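Local coordinates for protein importin subunit beta-1 (Saccharomyces cerevisiae, PDB 5OWU) that carries cargo proteins into the nucleus as the importin beta subunit, in partnership with importin alpha, which recognises the classical nuclear localization signal, at residues A[16-19]-A[20-23]; A[44-47]-A[48-51]; A[356-359]-A[360-364]; A[402-405]-A[406-410]. All coordinates share one frame; numbering follows the deposited sequence.

Interaction 1: residues A[16-19]-A[20-23]; sequences SPDQ and NIRL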
# COMPACT_ATOMS: atom_id res chain seq x y z
N SER A 16 -14.50 13.62 33.56
CA SER A 16 -15.05 14.87 34.06
C SER A 16 -15.93 15.50 32.99
O SER A 16 -15.51 15.59 31.83
CB SER A 16 -13.95 15.84 34.46
OG SER A 16 -14.51 17.04 34.97
N PRO A 17 -17.14 15.96 33.32
CA PRO A 17 -17.94 16.70 32.33
C PRO A 17 -17.30 18.01 31.92
O PRO A 17 -17.68 18.58 30.89
CB PRO A 17 -19.27 16.95 33.06
CG PRO A 17 -19.26 16.08 34.26
CD PRO A 17 -17.83 15.86 34.62
N ASP A 18 -16.34 18.50 32.69
CA ASP A 18 -15.72 19.79 32.47
C ASP A 18 -14.45 19.58 31.66
O ASP A 18 -13.45 19.07 32.18
CB ASP A 18 -15.43 20.46 33.82
CG ASP A 18 -14.91 21.87 33.68
OD1 ASP A 18 -14.33 22.19 32.62
OD2 ASP A 18 -15.09 22.66 34.63
N GLN A 19 -14.49 19.95 30.38
CA GLN A 19 -13.33 19.79 29.52
C GLN A 19 -12.09 20.45 30.10
O GLN A 19 -10.97 19.94 29.94
CB GLN A 19 -13.65 20.37 28.14
CG GLN A 19 -12.73 19.89 27.03
CD GLN A 19 -13.15 20.40 25.67
OE1 GLN A 19 -14.12 21.15 25.54
NE2 GLN A 19 -12.42 20.00 24.63
N ASN A 20 -12.26 21.59 30.79
CA ASN A 20 -11.13 22.24 31.45
C ASN A 20 -10.46 21.30 32.43
O ASN A 20 -9.24 21.17 32.46
CB ASN A 20 -11.59 23.50 32.18
CG ASN A 20 -12.52 24.36 31.36
OD1 ASN A 20 -12.36 24.47 30.14
ND2 ASN A 20 -13.51 24.95 32.02
N ILE A 21 -11.27 20.64 33.28
CA ILE A 21 -10.72 19.72 34.27
C ILE A 21 -10.06 18.53 33.59
O ILE A 21 -9.03 18.02 34.06
CB ILE A 21 -11.83 19.29 35.25
CG1 ILE A 21 -12.26 20.49 36.10
CG2 ILE A 21 -11.36 18.13 36.14
CD1 ILE A 21 -13.38 20.21 37.09
N ARG A 22 -10.61 18.07 32.46
CA ARG A 22 -9.99 16.96 31.74
C ARG A 22 -8.60 17.34 31.26
O ARG A 22 -7.64 16.57 31.42
CB ARG A 22 -10.85 16.54 30.55
CG ARG A 22 -12.19 15.93 30.92
CD ARG A 22 -12.68 14.93 29.87
NE ARG A 22 -12.95 15.53 28.56
CZ ARG A 22 -14.08 16.14 28.23
NH1 ARG A 22 -15.06 16.26 29.11
NH2 ARG A 22 -14.25 16.65 27.01
N LEU A 23 -8.46 18.53 30.67
CA LEU A 23 -7.16 18.94 30.14
C LEU A 23 -6.18 19.24 31.27
O LEU A 23 -5.00 18.89 31.18
CB LEU A 23 -7.32 20.15 29.22
CG LEU A 23 -6.05 20.64 28.54
CD1 LEU A 23 -5.51 19.61 27.55
CD2 LEU A 23 -6.31 21.97 27.84

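Interaction 2: residues A[44-47]-A[48-51]; sequences SSQV and LIDE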
# COMPACT_ATOMS: atom_id res chain seq x y z
N SER A 44 0.91 4.41 38.60
CA SER A 44 0.09 3.82 37.54
C SER A 44 -0.16 2.34 37.82
O SER A 44 -1.30 1.86 37.75
CB SER A 44 0.78 3.99 36.19
OG SER A 44 0.87 5.36 35.82
N SER A 45 0.90 1.61 38.16
CA SER A 45 0.75 0.19 38.44
C SER A 45 -0.11 -0.04 39.68
O SER A 45 -0.84 -1.04 39.74
CB SER A 45 2.12 -0.46 38.60
OG SER A 45 2.60 -0.36 39.93
N GLN A 46 -0.07 0.87 40.66
CA GLN A 46 -0.89 0.69 41.86
C GLN A 46 -2.37 0.95 41.56
O GLN A 46 -3.24 0.26 42.09
CB GLN A 46 -0.40 1.58 43.00
CG GLN A 46 0.90 1.13 43.67
CD GLN A 46 0.79 -0.20 44.45
OE1 GLN A 46 1.77 -0.94 44.55
NE2 GLN A 46 -0.38 -0.48 45.02
N VAL A 47 -2.67 1.93 40.71
CA VAL A 47 -4.06 2.18 40.36
C VAL A 47 -4.61 1.03 39.54
O VAL A 47 -5.77 0.62 39.72
CB VAL A 47 -4.19 3.53 39.63
CG1 VAL A 47 -5.62 3.73 39.10
CG2 VAL A 47 -3.82 4.68 40.57
N LEU A 48 -3.80 0.47 38.64
CA LEU A 48 -4.25 -0.69 37.88
C LEU A 48 -4.91 -1.75 38.77
O LEU A 48 -5.92 -2.33 38.39
CB LEU A 48 -3.07 -1.30 37.11
CG LEU A 48 -3.33 -2.60 36.34
CD1 LEU A 48 -4.51 -2.47 35.38
CD2 LEU A 48 -2.07 -2.99 35.60
N ILE A 49 -4.35 -1.99 39.96
CA ILE A 49 -4.85 -3.04 40.84
C ILE A 49 -5.78 -2.50 41.92
O ILE A 49 -6.18 -3.26 42.81
CB ILE A 49 -3.69 -3.82 41.48
CG1 ILE A 49 -2.83 -2.90 42.35
CG2 ILE A 49 -2.85 -4.51 40.41
CD1 ILE A 49 -1.87 -3.62 43.25
N ASP A 50 -6.13 -1.22 41.88
CA ASP A 50 -6.92 -0.60 42.95
C ASP A 50 -8.40 -0.80 42.67
O ASP A 50 -8.98 -0.12 41.82
CB ASP A 50 -6.57 0.88 43.08
CG ASP A 50 -7.40 1.59 44.14
OD1 ASP A 50 -7.76 0.96 45.15
OD2 ASP A 50 -7.70 2.79 43.95
N GLU A 51 -9.03 -1.73 43.39
CA GLU A 51 -10.44 -2.02 43.17
C GLU A 51 -11.33 -0.82 43.50
O GLU A 51 -12.44 -0.73 42.97
CB GLU A 51 -10.86 -3.23 44.00
CG GLU A 51 -10.32 -4.57 43.48
CD GLU A 51 -9.56 -5.37 44.52
OE1 GLU A 51 -9.06 -4.77 45.50
OE2 GLU A 51 -9.47 -6.61 44.36

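Interaction 3: residues A[356-359]-A[360-364]; sequences QLFA and QNCGN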
# COMPACT_ATOMS: atom_id res chain seq x y z
N GLN A 356 -6.94 -15.98 -10.70
CA GLN A 356 -6.03 -15.09 -11.42
C GLN A 356 -4.59 -15.28 -10.98
O GLN A 356 -3.66 -15.22 -11.80
CB GLN A 356 -6.48 -13.64 -11.24
CG GLN A 356 -7.88 -13.40 -11.78
CD GLN A 356 -8.36 -11.99 -11.55
OE1 GLN A 356 -7.57 -11.05 -11.46
NE2 GLN A 356 -9.68 -11.82 -11.45
N LEU A 357 -4.37 -15.52 -9.68
CA LEU A 357 -3.01 -15.82 -9.22
C LEU A 357 -2.48 -17.11 -9.85
O LEU A 357 -1.31 -17.18 -10.25
CB LEU A 357 -2.99 -15.92 -7.69
CG LEU A 357 -3.22 -14.61 -6.93
CD1 LEU A 357 -3.38 -14.87 -5.45
CD2 LEU A 357 -2.07 -13.65 -7.18
N PHE A 358 -3.32 -18.14 -9.92
CA PHE A 358 -2.90 -19.37 -10.58
C PHE A 358 -2.49 -19.10 -12.02
O PHE A 358 -1.46 -19.60 -12.49
CB PHE A 358 -4.02 -20.41 -10.53
CG PHE A 358 -3.87 -21.41 -9.43
CD1 PHE A 358 -3.12 -22.56 -9.62
CD2 PHE A 358 -4.48 -21.21 -8.20
CE1 PHE A 358 -2.97 -23.49 -8.61
CE2 PHE A 358 -4.34 -22.13 -7.17
CZ PHE A 358 -3.58 -23.28 -7.38
N ALA A 359 -3.28 -18.30 -12.74
CA ALA A 359 -2.97 -18.05 -14.15
C ALA A 359 -1.67 -17.27 -14.30
O ALA A 359 -0.88 -17.56 -15.21
CB ALA A 359 -4.13 -17.31 -14.81
N GLN A 360 -1.44 -16.27 -13.45
CA GLN A 360 -0.19 -15.52 -13.52
C GLN A 360 1.00 -16.40 -13.17
O GLN A 360 2.07 -16.29 -13.78
CB GLN A 360 -0.26 -14.31 -12.57
CG GLN A 360 -1.26 -13.26 -13.00
CD GLN A 360 -1.52 -12.22 -11.93
OE1 GLN A 360 -1.64 -12.54 -10.75
NE2 GLN A 360 -1.62 -10.96 -12.34
N ASN A 361 0.83 -17.29 -12.20
CA ASN A 361 1.94 -18.11 -11.72
C ASN A 361 2.24 -19.26 -12.67
O ASN A 361 3.40 -19.67 -12.79
CB ASN A 361 1.60 -18.64 -10.33
CG ASN A 361 2.72 -19.42 -9.70
OD1 ASN A 361 3.89 -19.29 -10.07
ND2 ASN A 361 2.38 -20.24 -8.71
N CYS A 362 1.23 -19.78 -13.36
CA CYS A 362 1.33 -21.06 -14.05
C CYS A 362 1.07 -20.98 -15.55
O CYS A 362 1.18 -22.01 -16.23
CB CYS A 362 0.35 -22.07 -13.42
SG CYS A 362 0.62 -22.30 -11.65
N GLY A 363 0.70 -19.82 -16.08
CA GLY A 363 0.62 -19.66 -17.52
C GLY A 363 -0.29 -20.67 -18.19
O GLY A 363 -1.41 -20.94 -17.73
N ASN A 364 0.20 -21.24 -19.30
CA ASN A 364 -0.61 -22.14 -20.12
C ASN A 364 -1.18 -23.32 -19.34
O ASN A 364 -2.17 -23.91 -19.77
CB ASN A 364 0.22 -22.67 -21.30
CG ASN A 364 0.58 -21.58 -22.30
OD1 ASN A 364 0.03 -20.48 -22.26
ND2 ASN A 364 1.50 -21.90 -23.21

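Interaction 4: residues A[402-405]-A[406-410]; sequences KVQR and TYYVH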
# COMPACT_ATOMS: atom_id res chain seq x y z
N LYS A 402 0.81 -15.62 -25.74
CA LYS A 402 0.01 -14.87 -26.71
C LYS A 402 -0.72 -15.80 -27.67
O LYS A 402 -1.87 -15.54 -28.04
CB LYS A 402 0.91 -13.90 -27.47
CG LYS A 402 0.19 -12.97 -28.43
CD LYS A 402 1.16 -11.96 -29.04
CE LYS A 402 0.44 -11.01 -29.99
NZ LYS A 402 1.31 -9.88 -30.46
N VAL A 403 -0.07 -16.87 -28.11
CA VAL A 403 -0.67 -17.79 -29.07
C VAL A 403 -1.97 -18.37 -28.52
O VAL A 403 -3.03 -18.31 -29.16
CB VAL A 403 0.33 -18.89 -29.47
CG1 VAL A 403 -0.34 -20.02 -30.22
CG2 VAL A 403 1.42 -18.29 -30.33
N GLN A 404 -1.90 -18.92 -27.30
CA GLN A 404 -3.08 -19.54 -26.69
C GLN A 404 -4.19 -18.52 -26.45
O GLN A 404 -5.35 -18.73 -26.83
CB GLN A 404 -2.68 -20.20 -25.36
CG GLN A 404 -1.57 -21.26 -25.48
CD GLN A 404 -2.06 -22.57 -26.08
OE1 GLN A 404 -3.24 -22.92 -25.97
NE2 GLN A 404 -1.15 -23.31 -26.71
N ARG A 405 -3.85 -17.41 -25.80
CA ARG A 405 -4.85 -16.39 -25.51
C ARG A 405 -5.53 -15.92 -26.79
O ARG A 405 -6.75 -15.87 -26.88
CB ARG A 405 -4.22 -15.22 -24.76
CG ARG A 405 -4.10 -15.44 -23.26
CD ARG A 405 -3.37 -14.28 -22.57
NE ARG A 405 -2.06 -14.05 -23.16
CZ ARG A 405 -1.28 -13.01 -22.87
NH1 ARG A 405 -1.68 -12.10 -22.00
NH2 ARG A 405 -0.10 -12.90 -23.46
N THR A 406 -4.73 -15.56 -27.80
CA THR A 406 -5.30 -15.08 -29.06
C THR A 406 -6.24 -16.11 -29.67
O THR A 406 -7.33 -15.76 -30.16
CB THR A 406 -4.17 -14.73 -30.03
OG1 THR A 406 -3.35 -13.71 -29.46
CG2 THR A 406 -4.73 -14.24 -31.37
N TYR A 407 -5.83 -17.38 -29.65
CA TYR A 407 -6.68 -18.43 -30.21
C TYR A 407 -8.01 -18.50 -29.48
O TYR A 407 -9.08 -18.49 -30.11
CB TYR A 407 -5.96 -19.78 -30.14
CG TYR A 407 -6.80 -20.90 -30.72
CD1 TYR A 407 -6.84 -21.12 -32.09
CD2 TYR A 407 -7.57 -21.71 -29.89
CE1 TYR A 407 -7.63 -22.13 -32.63
CE2 TYR A 407 -8.35 -22.72 -30.42
CZ TYR A 407 -8.38 -22.93 -31.79
OH TYR A 407 -9.16 -23.94 -32.33
N TYR A 408 -7.98 -18.54 -28.14
CA TYR A 408 -9.24 -18.75 -27.42
C TYR A 408 -10.08 -17.49 -27.29
O TYR A 408 -11.31 -17.59 -27.17
CB TYR A 408 -8.94 -19.37 -26.05
CG TYR A 408 -8.51 -20.81 -26.22
CD1 TYR A 408 -9.41 -21.76 -26.71
CD2 TYR A 408 -7.21 -21.21 -25.95
CE1 TYR A 408 -9.03 -23.07 -26.90
CE2 TYR A 408 -6.82 -22.53 -26.14
CZ TYR A 408 -7.73 -23.45 -26.61
OH TYR A 408 -7.35 -24.76 -26.80
N VAL A 409 -9.47 -16.31 -27.36
CA VAL A 409 -10.27 -15.09 -27.48
C VAL A 409 -11.00 -15.09 -28.80
O VAL A 409 -12.21 -14.82 -28.86
CB VAL A 409 -9.37 -13.85 -27.32
CG1 VAL A 409 -10.09 -12.60 -27.82
CG2 VAL A 409 -8.96 -13.69 -25.86
N HIS A 410 -10.29 -15.38 -29.89
CA HIS A 410 -10.97 -15.48 -31.18
C HIS A 410 -12.14 -16.47 -31.11
O HIS A 410 -13.23 -16.18 -31.61
CB HIS A 410 -9.98 -15.90 -32.27
CG HIS A 410 -10.55 -15.85 -33.65
ND1 HIS A 410 -11.29 -16.88 -34.19
CD2 HIS A 410 -10.51 -14.88 -34.59
CE1 HIS A 410 -11.67 -16.55 -35.41
NE2 HIS A 410 -11.21 -15.34 -35.68
O HOH W 1 -4.80 -25.06 -25.94

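Interaction 1: residues A[16-19]-A[20-23]
Two torsions set up this turn: a bend at chi3 (-64°) folds the Arg22 chain back so that the edge of its guanidinium meets the carbonyl of Ser16, while Asp18 swings CG anti to its own N (chi1 -174°) and brings OD1 over the first turn of helix 19-35. Arg22 NH1 gives a hydrogen bond to Ser16 O at 2.8 Å, with an N-H...O angle of 153° and the oxygen lying in the guanidinium plane. A long, flexible chain ending in a flat donor group suits this, spanning the turn and presenting an N-H in its plane. One face of the same guanidinium is covered by the Gln19 backbone, whose CA sits over its centre, and Arg22 NH2 comes within 3.6 Å of Gln19 CG.

Asp18 is the N-cap. Its OD1 accepts weak bonds from Asn20 N at 2.8 Å and Ile21 N at 3.5 Å, as a short acidic side chain can at this position. Its backbone O receives Arg22 N at 3.0 Å, an ordinary helical bond. Before the cap, Ser16 OG accepts from Asp18 N at 3.3 Å, forming an ST turn, and also lies 3.5 Å from Ile21 CB. The branched Ile21 crosses Asp18 at about a right angle, with CG1 and CD1 against the aspartate's CB and CG.

The aspartate's negative charge lies at the helix N-terminus, where it would be expected to interact favourably with the helix dipole, and the arginine gives a donor to the carbonyl of Ser16, the first residue to leave helical geometry after helix 3-15.

Interaction 2: residues A[44-47]-A[48-51]
Leu48 N bonds to Ser44 O at 3.0 Å in the usual helical way, after which the spacing shortens to three residues: Ile49 N makes a weak bond to Gln46 O at 3.3 Å, and Asp50 N reaches Val47 O at 2.9 Å from above the carbonyl plane, 63° out of it.

Ile49 follows this tightening. With chi1 at 62°, its CG1 lies between the backbone N and the carbonyl carbon, and that places CG1 3.2 Å from Gln46 O. In the conformer described, Ile49 CD1 comes to 3.9 Å from Gln46 NE2, the two chains running abreast, and Gln46 OE1 is bonded to Asn99 ND2 of helix 90-104. A beta-branched residue suits the place, since CG1 lies against Gln46 O while CG2 stands by Ser45 O. Asp50 sets CB 3.5 Å from Val47 O, and its carboxylate turns onward to Thr53 OG1, a role suited to a short acidic residue in the loop.

Val47 packs on Thr3 and Ala7 of helix 3-15, whereas Leu48 meets Ala62 of helix 55-67 and Ala103 of helix 90-104. Ser45, small and buried against Ile96 of helix 90-104, hydrogen-bonds through OG to Gly42 O and Asn99 ND2.

Such a shift from four-residue to three-residue bonding is a common way for a helix to end, and here it begins the turn between the two antiparallel helices of HEAT repeat 2.

Interaction 3: residues A[356-359]-A[360-364]
Cys362 SG approaches the Phe358 ring obliquely: the sulfur is 5.4 Å from the ring centroid, 62° off its normal, and 4.3 Å from Phe358 CD1. This is a sulfur-aromatic contact between residues one helical turn apart. Cysteine is small enough to fit beside the ring in a buried position.

The amide of Gln360 is a second flat group in the contact. Its extended chain passes Gln356 O, with CG 3.3 Å from that oxygen, and brings OE1 3.8 Å from Leu357 CD2; the two side chains meet at a slant. Its NE2 bonds to Asp398 OD2, which anchors the far end of the amide.

Backbone bonds run four residues apart to the end of the helix. Cys362 N reaches Phe358 O at 2.8 Å, and the last of them links Gly363 N to Ala359 O at 2.9 Å, from a donor above the carbonyl plane. Gly363 then leaves helical geometry with phi at 57°, a value that a residue without a side chain adopts readily.

Around this end of helix 347-362, Phe358 packs on Ala318 and Val325 of helix 317-332 and on Cys294 of helix 280-306, while Cys362 meets Ile322 of helix 317-332 and Asn361 ND2 bonds to Glu297 OE1 of helix 280-306.

Interaction 4: residues A[402-405]-A[406-410]
Thr406 takes hold of Lys402 O twice: OG1 donates at 2.7 Å and the backbone N at 2.9 Å, reaching the oxygen from opposite faces of its carbonyl plane. A chi1 of -60° sets OG1 beside the backbone N, folded back on the previous turn, and threonine can spend its hydroxyl in this way inside a helix. The extended Lys402 chain lies alongside, its CG 3.8 Å from OG1, and carries its ammonium away.

Tyr407 bonds through N to Val403 O and rests CB 3.4 Å from it. Its ring swings toward the next residue, so that CD2 stands 3.5 Å above the centre of the Tyr408 ring.

Tyr408 brings CD2 within 3.2 Å of Gln404 O, the carbonyl that also accepts its N-H, and the ring runs beside the Gln404 side chain, with amide and ring planes 32° apart. At the far end a water gives a proton to Gln404 OE1 at 2.6 Å and is 2.7 Å from Tyr408 OH, lying in the plane of the ring. Glutamine and tyrosine have the right lengths for their polar ends to share one water a turn apart.

Val409, buried, sends N to Arg405 O and presses CG2 near that oxygen; it packs on Ile438 of helix 425-442. Arg405 curls back to Asp401 O through NE and to Met397 O through NH1.

Here the first helix of HEAT repeat 10 opens: regular four-residue bonding is joined by a threonine hydroxyl bonded one turn back, Arg405 ties the helix to the loop before it, and one flank faces helix 425-442.

The four contacts form two pairs at far parts of the superhelical HEAT array. Interactions 1 and 2 belong to HEAT repeats 1 and 2, with centres about 22 Å apart and nearest atoms about 14 Å apart, so they do not touch; helix 19-35 and helix 37-48 follow one another in the chain. Interactions 3 and 4, with centres about 15 Å apart, do touch: Asn364 OD1 packs 3.7 Å from Gln404 CG. Asp401 also ties them, accepting from Asn364 ND2 and from Gln404 N. The pairs are well separated, interactions 1 and 4 being about 70 Å apart between centres, on opposite sides of the chain's centre.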